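Threonine--tRNA ligase catalytic subunit (Aeropyrum pernix, PDB 3A32) probably catalyses threonylation of tRNA(Thr), activating threonine with ATP to Thr-AMP and then passing it to the acceptor end of the tRNA. Local coordinates at residues 15-20 with 43-48; 202-207 with 245-250; 261-266 with 279-284. All blocks are in the same frame, centred on the assembly; numbering follows the deposited sequence.

Interaction 1: 15-20 with 43-48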
ATOM      1  N   GLU A  15      12.583  14.572  13.784  1.00  9.80           N
ATOM      2  CA  GLU A  15      11.766  15.082  14.897  1.00  9.62           C
ATOM      3  C   GLU A  15      10.308  14.597  14.858  1.00  9.32           C
ATOM      4  O   GLU A  15       9.711  14.307  15.904  1.00  8.85           O
ATOM      5  CB  GLU A  15      11.834  16.604  14.959  1.00  9.64           C
ATOM      6  CG  GLU A  15      13.264  17.209  15.181  1.00 10.66           C
ATOM      7  CD  GLU A  15      13.289  18.754  15.039  1.00 12.39           C
ATOM      8  OE1 GLU A  15      12.312  19.380  14.505  1.00 13.81           O
ATOM      9  OE2 GLU A  15      14.287  19.356  15.498  1.00 16.29           O
ATOM     10  N   LEU A  16       9.738  14.490  13.656  1.00  8.85           N
ATOM     11  CA  LEU A  16       8.382  13.979  13.490  1.00  7.89           C
ATOM     12  C   LEU A  16       8.363  12.450  13.519  1.00  7.99           C
ATOM     13  O   LEU A  16       7.272  11.828  13.396  1.00  7.28           O
ATOM     14  CB  LEU A  16       7.816  14.422  12.138  1.00  7.58           C
ATOM     15  CG  LEU A  16       7.584  15.927  11.971  1.00  8.38           C
ATOM     16  CD1 LEU A  16       7.411  16.277  10.518  1.00  4.10           C
ATOM     17  CD2 LEU A  16       6.373  16.363  12.845  1.00  4.42           C
ATOM     18  N   ASP A  17       9.560  11.861  13.626  1.00  6.53           N
ATOM     19  CA  ASP A  17       9.758  10.399  13.523  1.00  7.09           C
ATOM     20  C   ASP A  17       9.227   9.827  12.175  1.00  6.83           C
ATOM     21  O   ASP A  17       8.750   8.706  12.097  1.00  7.81           O
ATOM     22  CB  ASP A  17       9.176   9.687  14.761  1.00  6.75           C
ATOM     23  CG  ASP A  17       9.630   8.191  14.885  1.00  8.96           C
ATOM     24  OD1 ASP A  17      10.803   7.848  14.589  1.00  8.48           O
ATOM     25  OD2 ASP A  17       8.795   7.350  15.305  1.00  9.37           O
ATOM     26  N   ILE A  18       9.329  10.603  11.101  1.00  6.38           N
ATOM     27  CA  ILE A  18       9.032  10.096   9.768  1.00  5.32           C
ATOM     28  C   ILE A  18      10.166   9.158   9.354  1.00  5.89           C
ATOM     29  O   ILE A  18       9.931   8.093   8.752  1.00  6.60           O
ATOM     30  CB  ILE A  18       8.834  11.276   8.768  1.00  5.96           C
ATOM     31  CG1 ILE A  18       7.596  12.108   9.159  1.00  4.06           C
ATOM     32  CG2 ILE A  18       8.757  10.762   7.311  1.00  4.59           C
ATOM     33  CD1 ILE A  18       7.312  13.317   8.234  1.00  3.96           C
ATOM     34  N   THR A  19      11.405   9.532   9.690  1.00  6.17           N
ATOM     35  CA  THR A  19      12.571   8.656   9.383  1.00  6.43           C
ATOM     36  C   THR A  19      13.492   8.469  10.549  1.00  5.74           C
ATOM     37  O   THR A  19      13.441   9.218  11.538  1.00  5.27           O
ATOM     38  CB  THR A  19      13.454   9.168   8.189  1.00  7.55           C
ATOM     39  OG1 THR A  19      13.814  10.535   8.417  1.00  8.98           O
ATOM     40  CG2 THR A  19      12.686   9.094   6.880  1.00  7.03           C
ATOM     41  N   VAL A  20      14.313   7.429  10.437  1.00  6.23           N
ATOM     42  CA  VAL A  20      15.499   7.258  11.260  1.00  5.38           C
ATOM     43  C   VAL A  20      16.655   8.079  10.671  1.00  7.46           C
ATOM     44  O   VAL A  20      16.911   8.027   9.479  1.00  8.24           O
ATOM     45  CB  VAL A  20      15.898   5.739  11.367  1.00  4.84           C
ATOM     46  CG1 VAL A  20      17.180   5.589  12.252  1.00  4.04           C
ATOM     47  CG2 VAL A  20      14.745   4.899  11.939  1.00  2.00           C
ATOM     48  N   LEU A  43      15.175   5.052   5.924  1.00  6.05           N
ATOM     49  CA  LEU A  43      14.461   4.085   6.750  1.00  5.87           C
ATOM     50  C   LEU A  43      13.319   4.818   7.409  1.00  5.27           C
ATOM     51  O   LEU A  43      13.528   5.643   8.290  1.00  7.23           O
ATOM     52  CB  LEU A  43      15.421   3.391   7.754  1.00  4.98           C
ATOM     53  CG  LEU A  43      14.907   2.476   8.863  1.00  6.39           C
ATOM     54  CD1 LEU A  43      14.033   1.323   8.328  1.00  3.09           C
ATOM     55  CD2 LEU A  43      16.143   1.955   9.730  1.00  3.12           C
ATOM     56  N   PHE A  44      12.121   4.569   6.925  1.00  4.54           N
ATOM     57  CA  PHE A  44      10.924   5.157   7.508  1.00  4.18           C
ATOM     58  C   PHE A  44      10.607   4.531   8.840  1.00  4.19           C
ATOM     59  O   PHE A  44      10.706   3.312   9.015  1.00  3.54           O
ATOM     60  CB  PHE A  44       9.749   5.134   6.517  1.00  3.91           C
ATOM     61  CG  PHE A  44       9.879   6.171   5.469  1.00  4.69           C
ATOM     62  CD1 PHE A  44       9.357   7.430   5.668  1.00  6.20           C
ATOM     63  CD2 PHE A  44      10.651   5.929   4.331  1.00  8.39           C
ATOM     64  CE1 PHE A  44       9.522   8.417   4.692  1.00  9.22           C
ATOM     65  CE2 PHE A  44      10.824   6.887   3.377  1.00  8.92           C
ATOM     66  CZ  PHE A  44      10.264   8.146   3.553  1.00  7.47           C
ATOM     67  N   SER A  45      10.256   5.387   9.797  1.00  4.21           N
ATOM     68  CA  SER A  45      10.115   4.944  11.171  1.00  4.34           C
ATOM     69  C   SER A  45       8.598   4.822  11.549  1.00  5.05           C
ATOM     70  O   SER A  45       7.727   4.644  10.672  1.00  5.58           O
ATOM     71  CB  SER A  45      10.932   5.892  12.061  1.00  3.57           C
ATOM     72  OG  SER A  45      10.741   5.574  13.412  1.00  4.77           O
ATOM     73  N   LEU A  46       8.275   4.912  12.840  1.00  5.48           N
ATOM     74  CA  LEU A  46       6.900   4.676  13.301  1.00  5.23           C
ATOM     75  C   LEU A  46       5.954   5.795  12.853  1.00  5.75           C
ATOM     76  O   LEU A  46       4.854   5.511  12.403  1.00  6.87           O
ATOM     77  CB  LEU A  46       6.860   4.510  14.846  1.00  5.38           C
ATOM     78  CG  LEU A  46       6.990   3.063  15.382  1.00  6.34           C
ATOM     79  CD1 LEU A  46       8.105   2.270  14.721  1.00  2.00           C
ATOM     80  CD2 LEU A  46       7.109   3.005  16.933  1.00  5.07           C
ATOM     81  N   GLY A  47       6.379   7.057  12.979  1.00  5.46           N
ATOM     82  CA  GLY A  47       5.610   8.177  12.478  1.00  4.44           C
ATOM     83  C   GLY A  47       5.468   8.172  10.980  1.00  5.15           C
ATOM     84  O   GLY A  47       4.424   8.603  10.440  1.00  4.42           O
ATOM     85  N   GLY A  48       6.505   7.701  10.283  1.00  5.40           N
ATOM     86  CA  GLY A  48       6.460   7.642   8.796  1.00  5.48           C
ATOM     87  C   GLY A  48       5.607   6.525   8.201  1.00  5.71           C
ATOM     88  O   GLY A  48       5.171   6.630   7.069  1.00  6.36           O
TER
HETATM   89  O   HOH W   1      17.088   6.955   7.063  1.00 16.93           O
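The F44 ring carries T19 CG2 over one face: the methyl stands 4.0 Å from the ring centroid and 16° off the normal, a CH-pi contact displaced toward the rim. I18 runs alongside the phenylalanine in the same direction, its CG2 3.6 Å from F44 CE1, and R52, from the helix that follows, makes a cation-pi contact with the ring. The second flat group is the D17 carboxylate. With CG anti to the backbone N (chi1 -167°), the group reaches S45, whose OG donates a hydrogen bond to OD1 at 2.6 Å from above the carboxylate plane, 37° out of it. D17 OD2 takes a weak bond from G47 N at 3.4 Å. E122 of the second subunit brings a like charge close to OD2, while K125 of that subunit offers OD1 only a long, weak ion pair. E122 would tend to raise the acid's pKa, an effect that the S45 and G47 donors and the distant K125 would partly offset.

The backbones meet in a single beta bridge, T19 with F44, flanked by S45 N to I18 O at 2.9 Å and V20 N to L43 O at 2.9 Å. One water continues this pairing between V20 O and L43 N. Beside it V20 CG2 packs on L43 CG at 3.9 Å. The approach is tight at the glycines: a CB on G47 would run into the carbonyl oxygens of L16 and D17, and one on G48 into I18 O.

D17, with its positive phi, ends helix 9-15 in a Schellman motif, and 43-48 leads into helix 48-65. That helix, followed by short strand 69-70, is consistent with motif 1 of class II aminoacyl-tRNA synthetases, the element that forms the dimer interface in this class.

Interaction 2: 202-207 with 245-250; sequences FKVRLS and IDIVEL. With SO4 (sulfate ion), chain C.
Strands 202-207 and 246-250 are the two parallel strands of a beta-alpha-beta unit whose crossover is helix 222-243. Four backbone bonds zigzag between them: D246 O receives V204 N at 3.0 Å, V204 O receives V248 N, V248 O receives L206 N at 2.7 Å, and L206 O receives L250 N. Ahead of these, a water takes the place of a direct bond between F202 O and D246 N. On the face with V204 and L206, I247 turns CD1 back (chi2 -54°) to lie 3.8 Å from V204 CB, and its CG2 reaches L206 CG; helix 222-243 covers this side, with R233 pairing with E249.

On the other face, K203 and R205 carry their charged ends to a sulfate: K203 NZ holds O1 at 2.8 Å, and R205 NH2 gives O4 a bond of 3.0 Å in the guanidinium plane. Both cations also form salt bridges with E275, so the anion, probably from the crystallisation liquor, shares them. Lower down, the aliphatic part of R205 crosses L250, CD to CD1 3.8 Å, while V248 CG2 rests on K203 CD at 3.8 Å. This parallel pair at the margin of an otherwise largely antiparallel sheet belongs to the class II synthetase core.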
ATOM      1  N   PHE A 202       2.819  29.236  -9.676  1.00 13.21           N
ATOM      2  CA  PHE A 202       2.979  28.030 -10.508  1.00 12.75           C
ATOM      3  C   PHE A 202       3.466  28.399 -11.903  1.00 13.12           C
ATOM      4  O   PHE A 202       3.105  29.453 -12.427  1.00 13.53           O
ATOM      5  CB  PHE A 202       1.692  27.173 -10.542  1.00 11.09           C
ATOM      6  CG  PHE A 202       1.952  25.686 -10.687  1.00 10.88           C
ATOM      7  CD1 PHE A 202       2.257  24.899  -9.552  1.00  5.01           C
ATOM      8  CD2 PHE A 202       1.947  25.082 -11.955  1.00  8.78           C
ATOM      9  CE1 PHE A 202       2.559  23.572  -9.662  1.00  6.80           C
ATOM     10  CE2 PHE A 202       2.226  23.718 -12.085  1.00 10.46           C
ATOM     11  CZ  PHE A 202       2.524  22.942 -10.893  1.00  6.63           C
ATOM     12  N   LYS A 203       4.296  27.522 -12.457  1.00 12.05           N
ATOM     13  CA  LYS A 203       4.859  27.674 -13.774  1.00 12.89           C
ATOM     14  C   LYS A 203       4.823  26.312 -14.502  1.00 12.15           C
ATOM     15  O   LYS A 203       5.089  25.256 -13.905  1.00 12.25           O
ATOM     16  CB  LYS A 203       6.317  28.198 -13.603  1.00 13.15           C
ATOM     17  CG  LYS A 203       7.072  28.393 -14.869  1.00 16.77           C
ATOM     18  CD  LYS A 203       8.161  29.482 -14.784  1.00 19.05           C
ATOM     19  CE  LYS A 203       9.270  29.074 -13.837  1.00 19.38           C
ATOM     20  NZ  LYS A 203      10.431  30.021 -13.826  1.00 22.80           N
ATOM     21  N   VAL A 204       4.516  26.330 -15.792  1.00 11.77           N
ATOM     22  CA  VAL A 204       4.576  25.143 -16.616  1.00 11.82           C
ATOM     23  C   VAL A 204       5.702  25.335 -17.640  1.00 12.10           C
ATOM     24  O   VAL A 204       5.680  26.289 -18.404  1.00 12.28           O
ATOM     25  CB  VAL A 204       3.210  24.852 -17.324  1.00 11.99           C
ATOM     26  CG1 VAL A 204       3.414  24.027 -18.580  1.00 11.65           C
ATOM     27  CG2 VAL A 204       2.239  24.120 -16.366  1.00 11.25           C
ATOM     28  N   ARG A 205       6.671  24.422 -17.659  1.00 11.26           N
ATOM     29  CA  ARG A 205       7.801  24.522 -18.574  1.00 11.52           C
ATOM     30  C   ARG A 205       7.773  23.403 -19.617  1.00 11.24           C
ATOM     31  O   ARG A 205       7.808  22.225 -19.270  1.00 10.76           O
ATOM     32  CB  ARG A 205       9.121  24.459 -17.784  1.00 11.33           C
ATOM     33  CG  ARG A 205      10.407  24.524 -18.620  1.00 11.43           C
ATOM     34  CD  ARG A 205      11.647  24.363 -17.696  1.00 13.37           C
ATOM     35  NE  ARG A 205      11.890  25.626 -17.035  1.00 13.63           N
ATOM     36  CZ  ARG A 205      12.063  25.799 -15.729  1.00 15.15           C
ATOM     37  NH1 ARG A 205      12.079  24.762 -14.888  1.00 12.69           N
ATOM     38  NH2 ARG A 205      12.240  27.038 -15.271  1.00 11.42           N
ATOM     39  N   LEU A 206       7.800  23.767 -20.892  1.00 11.16           N
ATOM     40  CA  LEU A 206       7.859  22.762 -21.956  1.00 11.63           C
ATOM     41  C   LEU A 206       9.266  22.618 -22.471  1.00 11.73           C
ATOM     42  O   LEU A 206       9.957  23.630 -22.680  1.00 13.57           O
ATOM     43  CB  LEU A 206       6.933  23.130 -23.109  1.00 11.55           C
ATOM     44  CG  LEU A 206       5.492  23.613 -22.836  1.00 12.32           C
ATOM     45  CD1 LEU A 206       4.689  23.798 -24.160  1.00 11.15           C
ATOM     46  CD2 LEU A 206       4.681  22.719 -21.854  1.00 12.88           C
ATOM     47  N   SER A 207       9.719  21.376 -22.657  1.00 11.24           N
ATOM     48  CA  SER A 207      11.028  21.144 -23.273  1.00 10.40           C
ATOM     49  C   SER A 207      10.893  20.406 -24.626  1.00 10.98           C
ATOM     50  O   SER A 207      10.390  19.287 -24.700  1.00 12.01           O
ATOM     51  CB  SER A 207      11.955  20.431 -22.300  1.00  9.43           C
ATOM     52  OG  SER A 207      12.076  21.167 -21.086  1.00  9.11           O
ATOM     53  N   ILE A 245      -1.694  30.880 -15.682  1.00 13.79           N
ATOM     54  CA  ILE A 245      -0.448  30.261 -15.258  1.00 13.62           C
ATOM     55  C   ILE A 245       0.537  30.404 -16.410  1.00 15.19           C
ATOM     56  O   ILE A 245       0.242  30.114 -17.598  1.00 14.22           O
ATOM     57  CB  ILE A 245      -0.630  28.737 -14.848  1.00 13.54           C
ATOM     58  CG1 ILE A 245      -1.330  28.608 -13.489  1.00 12.18           C
ATOM     59  CG2 ILE A 245       0.712  27.983 -14.863  1.00 12.43           C
ATOM     60  CD1 ILE A 245      -1.643  27.133 -13.103  1.00 12.15           C
ATOM     61  N   ASP A 246       1.732  30.851 -16.095  1.00 16.26           N
ATOM     62  CA  ASP A 246       2.515  31.125 -17.247  1.00 17.26           C
ATOM     63  C   ASP A 246       3.344  29.915 -17.817  1.00 17.04           C
ATOM     64  O   ASP A 246       3.648  28.936 -17.079  1.00 15.88           O
ATOM     65  CB  ASP A 246       3.083  32.550 -17.188  1.00 19.86           C
ATOM     66  CG  ASP A 246       4.285  32.655 -16.382  1.00 21.76           C
ATOM     67  OD1 ASP A 246       4.383  33.650 -15.631  1.00 23.00           O
ATOM     68  OD2 ASP A 246       5.131  31.765 -16.552  1.00 25.10           O
ATOM     69  N   ILE A 247       3.575  29.951 -19.133  1.00 15.14           N
ATOM     70  CA  ILE A 247       4.083  28.829 -19.880  1.00 15.59           C
ATOM     71  C   ILE A 247       5.429  29.244 -20.411  1.00 15.84           C
ATOM     72  O   ILE A 247       5.557  30.332 -20.940  1.00 16.46           O
ATOM     73  CB  ILE A 247       3.177  28.497 -21.128  1.00 16.54           C
ATOM     74  CG1 ILE A 247       1.680  28.368 -20.753  1.00 14.96           C
ATOM     75  CG2 ILE A 247       3.711  27.228 -21.859  1.00 16.09           C
ATOM     76  CD1 ILE A 247       1.434  27.330 -19.574  1.00 14.75           C
ATOM     77  N   VAL A 248       6.432  28.389 -20.249  1.00 14.78           N
ATOM     78  CA  VAL A 248       7.791  28.667 -20.682  1.00 14.69           C
ATOM     79  C   VAL A 248       8.128  27.539 -21.649  1.00 13.95           C
ATOM     80  O   VAL A 248       7.882  26.397 -21.315  1.00 13.57           O
ATOM     81  CB  VAL A 248       8.815  28.632 -19.486  1.00 14.89           C
ATOM     82  CG1 VAL A 248      10.226  28.656 -20.015  1.00 17.13           C
ATOM     83  CG2 VAL A 248       8.630  29.834 -18.567  1.00 17.00           C
ATOM     84  N   GLU A 249       8.692  27.857 -22.822  1.00 14.05           N
ATOM     85  CA  GLU A 249       9.076  26.863 -23.824  1.00 14.92           C
ATOM     86  C   GLU A 249      10.575  26.911 -24.132  1.00 16.53           C
ATOM     87  O   GLU A 249      11.122  27.996 -24.415  1.00 16.75           O
ATOM     88  CB  GLU A 249       8.271  27.055 -25.095  1.00 15.12           C
ATOM     89  CG  GLU A 249       8.350  25.852 -25.979  1.00 16.31           C
ATOM     90  CD  GLU A 249       7.540  25.949 -27.249  1.00 17.92           C
ATOM     91  OE1 GLU A 249       6.340  26.302 -27.207  1.00 16.58           O
ATOM     92  OE2 GLU A 249       8.121  25.634 -28.308  1.00 20.60           O
ATOM     93  N   LEU A 250      11.254  25.751 -24.031  1.00 16.85           N
ATOM     94  CA  LEU A 250      12.678  25.688 -24.277  1.00 17.05           C
ATOM     95  C   LEU A 250      13.010  24.794 -25.464  1.00 17.60           C
ATOM     96  O   LEU A 250      12.862  23.558 -25.408  1.00 17.46           O
ATOM     97  CB  LEU A 250      13.460  25.231 -23.046  1.00 17.61           C
ATOM     98  CG  LEU A 250      13.217  25.892 -21.666  1.00 19.60           C
ATOM     99  CD1 LEU A 250      13.909  25.087 -20.601  1.00 15.39           C
ATOM    100  CD2 LEU A 250      13.701  27.350 -21.634  1.00 19.65           C
TER
HETATM  101  S   SO4 C 473      11.877  31.213 -16.723  1.00 46.38           S
HETATM  102  O1  SO4 C 473      10.526  31.466 -16.212  1.00 47.06           O
HETATM  103  O2  SO4 C 473      11.865  31.262 -18.182  1.00 47.90           O
HETATM  104  O3  SO4 C 473      12.725  32.290 -16.214  1.00 47.16           O
HETATM  105  O4  SO4 C 473      12.393  29.891 -16.317  1.00 45.30           O
HETATM  106  O   HOH W   2       2.537  31.834 -13.364  1.00  9.98           O

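Interaction 3: 261-266 with 279-284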
ATOM      1  N   LEU A 261       6.642  18.263 -20.432  1.00  9.19           N
ATOM      2  CA  LEU A 261       6.167  19.380 -19.653  1.00  9.42           C
ATOM      3  C   LEU A 261       6.498  19.096 -18.179  1.00  9.84           C
ATOM      4  O   LEU A 261       6.217  17.988 -17.655  1.00  9.75           O
ATOM      5  CB  LEU A 261       4.665  19.436 -19.862  1.00  9.85           C
ATOM      6  CG  LEU A 261       3.726  20.408 -19.201  1.00 12.17           C
ATOM      7  CD1 LEU A 261       2.447  20.377 -20.012  1.00 11.08           C
ATOM      8  CD2 LEU A 261       3.470  20.046 -17.706  1.00 14.78           C
ATOM      9  N   ASP A 262       7.046  20.092 -17.487  1.00  8.94           N
ATOM     10  CA  ASP A 262       7.373  19.955 -16.063  1.00  8.34           C
ATOM     11  C   ASP A 262       6.496  20.871 -15.262  1.00  8.33           C
ATOM     12  O   ASP A 262       6.199  21.978 -15.694  1.00  7.25           O
ATOM     13  CB  ASP A 262       8.821  20.310 -15.815  1.00  8.02           C
ATOM     14  CG  ASP A 262       9.752  19.252 -16.370  1.00 11.46           C
ATOM     15  OD1 ASP A 262       9.509  18.055 -16.042  1.00 11.83           O
ATOM     16  OD2 ASP A 262      10.674  19.615 -17.154  1.00 12.68           O
ATOM     17  N   PHE A 263       6.054  20.362 -14.119  1.00  7.37           N
ATOM     18  CA  PHE A 263       5.249  21.109 -13.157  1.00  7.39           C
ATOM     19  C   PHE A 263       6.162  21.789 -12.150  1.00  7.68           C
ATOM     20  O   PHE A 263       6.931  21.119 -11.477  1.00  7.86           O
ATOM     21  CB  PHE A 263       4.389  20.135 -12.359  1.00  5.91           C
ATOM     22  CG  PHE A 263       3.425  19.326 -13.200  1.00  6.19           C
ATOM     23  CD1 PHE A 263       2.557  19.964 -14.136  1.00  5.95           C
ATOM     24  CD2 PHE A 263       3.326  17.954 -13.020  1.00  3.52           C
ATOM     25  CE1 PHE A 263       1.658  19.219 -14.856  1.00  2.44           C
ATOM     26  CE2 PHE A 263       2.411  17.209 -13.746  1.00  2.00           C
ATOM     27  CZ  PHE A 263       1.593  17.830 -14.646  1.00  2.48           C
ATOM     28  N   ILE A 264       6.040  23.095 -12.013  1.00  7.88           N
ATOM     29  CA  ILE A 264       6.957  23.842 -11.206  1.00  9.63           C
ATOM     30  C   ILE A 264       6.207  24.802 -10.293  1.00  9.96           C
ATOM     31  O   ILE A 264       5.596  25.758 -10.767  1.00 10.12           O
ATOM     32  CB  ILE A 264       7.955  24.670 -12.076  1.00  9.46           C
ATOM     33  CG1 ILE A 264       8.888  23.748 -12.861  1.00 11.66           C
ATOM     34  CG2 ILE A 264       8.822  25.549 -11.180  1.00  9.52           C
ATOM     35  CD1 ILE A 264       9.231  24.315 -14.160  1.00 16.29           C
ATOM     36  N   MET A 265       6.274  24.557  -8.987  1.00 10.43           N
ATOM     37  CA  MET A 265       5.759  25.519  -8.034  1.00 11.98           C
ATOM     38  C   MET A 265       6.807  26.601  -7.766  1.00 11.51           C
ATOM     39  O   MET A 265       7.976  26.290  -7.556  1.00 12.40           O
ATOM     40  CB  MET A 265       5.388  24.818  -6.725  1.00 10.47           C
ATOM     41  CG  MET A 265       4.816  25.770  -5.707  1.00 10.93           C
ATOM     42  SD  MET A 265       3.699  24.921  -4.599  1.00 15.27           S
ATOM     43  CE  MET A 265       2.319  24.538  -5.709  1.00 12.44           C
ATOM     44  N   MET A 266       6.371  27.848  -7.765  1.00 11.77           N
ATOM     45  CA  MET A 266       7.179  28.993  -7.358  1.00 12.87           C
ATOM     46  C   MET A 266       6.996  29.318  -5.884  1.00 14.83           C
ATOM     47  O   MET A 266       5.874  29.576  -5.428  1.00 13.75           O
ATOM     48  CB  MET A 266       6.848  30.222  -8.197  1.00 11.25           C
ATOM     49  CG  MET A 266       7.058  29.994  -9.673  1.00 13.61           C
ATOM     50  SD  MET A 266       8.727  29.370 -10.085  1.00 16.28           S
ATOM     51  CE  MET A 266       9.733  30.734  -9.404  1.00 14.27           C
ATOM     52  N   GLY A 279       6.247  16.872 -10.687  1.00  9.57           N
ATOM     53  CA  GLY A 279       6.148  15.788 -11.669  1.00 10.11           C
ATOM     54  C   GLY A 279       6.419  16.290 -13.092  1.00 10.86           C
ATOM     55  O   GLY A 279       6.789  17.452 -13.276  1.00 11.09           O
ATOM     56  N   THR A 280       6.214  15.422 -14.075  1.00 10.01           N
ATOM     57  CA  THR A 280       6.502  15.664 -15.475  1.00 10.99           C
ATOM     58  C   THR A 280       5.458  14.928 -16.315  1.00 10.32           C
ATOM     59  O   THR A 280       4.851  13.955 -15.849  1.00 11.33           O
ATOM     60  CB  THR A 280       7.951  15.170 -15.867  1.00 11.07           C
ATOM     61  OG1 THR A 280       8.915  15.922 -15.107  1.00 17.73           O
ATOM     62  CG2 THR A 280       8.279  15.489 -17.307  1.00  9.72           C
ATOM     63  N   ILE A 281       5.217  15.428 -17.524  1.00  9.15           N
ATOM     64  CA  ILE A 281       4.532  14.674 -18.562  1.00  8.15           C
ATOM     65  C   ILE A 281       5.542  14.484 -19.686  1.00  8.71           C
ATOM     66  O   ILE A 281       5.915  15.457 -20.341  1.00  8.42           O
ATOM     67  CB  ILE A 281       3.236  15.384 -19.122  1.00  7.20           C
ATOM     68  CG1 ILE A 281       2.275  15.708 -17.988  1.00  7.57           C
ATOM     69  CG2 ILE A 281       2.535  14.511 -20.194  1.00  3.78           C
ATOM     70  CD1 ILE A 281       1.146  16.586 -18.412  1.00  7.54           C
ATOM     71  N   GLN A 282       5.911  13.223 -19.929  1.00  8.32           N
ATOM     72  CA  GLN A 282       6.960  12.840 -20.862  1.00  8.57           C
ATOM     73  C   GLN A 282       6.510  11.837 -21.957  1.00  8.67           C
ATOM     74  O   GLN A 282       6.213  10.675 -21.683  1.00 10.06           O
ATOM     75  CB  GLN A 282       8.125  12.249 -20.050  1.00  8.32           C
ATOM     76  CG  GLN A 282       9.228  11.644 -20.910  1.00  7.48           C
ATOM     77  CD  GLN A 282      10.137  12.718 -21.481  1.00  8.33           C
ATOM     78  OE1 GLN A 282      10.816  13.419 -20.728  1.00  8.50           O
ATOM     79  NE2 GLN A 282      10.174  12.837 -22.825  1.00  5.59           N
ATOM     80  N   PHE A 283       6.425  12.326 -23.183  1.00  9.04           N
ATOM     81  CA  PHE A 283       6.350  11.528 -24.400  1.00  8.66           C
ATOM     82  C   PHE A 283       7.577  10.686 -24.714  1.00  8.97           C
ATOM     83  O   PHE A 283       8.723  11.034 -24.384  1.00  9.80           O
ATOM     84  CB  PHE A 283       6.109  12.461 -25.586  1.00  7.58           C
ATOM     85  CG  PHE A 283       4.751  13.087 -25.575  1.00  8.42           C
ATOM     86  CD1 PHE A 283       3.732  12.579 -26.384  1.00  6.16           C
ATOM     87  CD2 PHE A 283       4.480  14.174 -24.739  1.00  5.02           C
ATOM     88  CE1 PHE A 283       2.447  13.151 -26.350  1.00  2.69           C
ATOM     89  CE2 PHE A 283       3.230  14.764 -24.717  1.00  6.52           C
ATOM     90  CZ  PHE A 283       2.197  14.254 -25.514  1.00  5.78           C
ATOM     91  N   ASP A 284       7.315   9.615 -25.436  1.00  8.89           N
ATOM     92  CA  ASP A 284       8.276   8.586 -25.662  1.00  9.19           C
ATOM     93  C   ASP A 284       8.003   8.000 -27.040  1.00  8.74           C
ATOM     94  O   ASP A 284       6.894   7.493 -27.314  1.00  8.31           O
ATOM     95  CB  ASP A 284       8.187   7.544 -24.547  1.00  8.86           C
ATOM     96  CG  ASP A 284       9.407   6.660 -24.475  1.00 11.75           C
ATOM     97  OD1 ASP A 284       9.916   6.259 -25.565  1.00 11.17           O
ATOM     98  OD2 ASP A 284       9.850   6.358 -23.328  1.00 12.89           O
TER
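L261 and I281 form an antiparallel hydrogen-bonded pair through their backbones, L261 N to I281 O at 2.9 Å and I281 N to L261 O at 2.8 Å; F263 N then reaches G279 O at 3.1 Å. The polar side-chain contact is D262 with T280, a non-hydrogen-bonded pair whose side chains run alongside each other: T280 OG1 sits 2.4 Å from D262 OD1, too short for the modelled geometry to be trusted in detail.

Packing centres on the F263 ring, which lies against the G279 backbone, CD2 to G279 C 3.5 Å with G279 N at the ring edge, and touches I281 CD1 with CZ at 4.0 Å. L261 CD2 adds a second apolar contact to that CD1 at 4.2 Å. An alanine in place of F263 would probably open a gap beside G279 and leave I281 CD1 without its aromatic neighbour.

In the sheet this hairpin has strand 202-207 beside 260-268 and strand 306-316 beside 273-284. Helix 174-191 covers the face of F263 and I281 through M185, V178 and V181, while at the far end D284 hydrogen-bonds H310 of strand 306-316, a zinc ligand.

In the fold
Interactions 2 and 3 are adjoining parts of one sheet, their centres 9 Å apart. Strands 202-207 and 260-268 join them directly: K203 N lies 2.8 Å from I264 O, and R205 O 2.9 Å from D262 N, both probable hydrogen bonds. Interaction 3 is the one nearer the metal, with the T280 side chain about 10 Å from the zinc ion held by C112, H166 and H310; interaction 2 lies farther out, toward the sheet edge. Interaction 1 stands apart, across the chain's centre and against the second subunit, with nearest atoms about 17 Å from interaction 3 and about 21 Å from interaction 2.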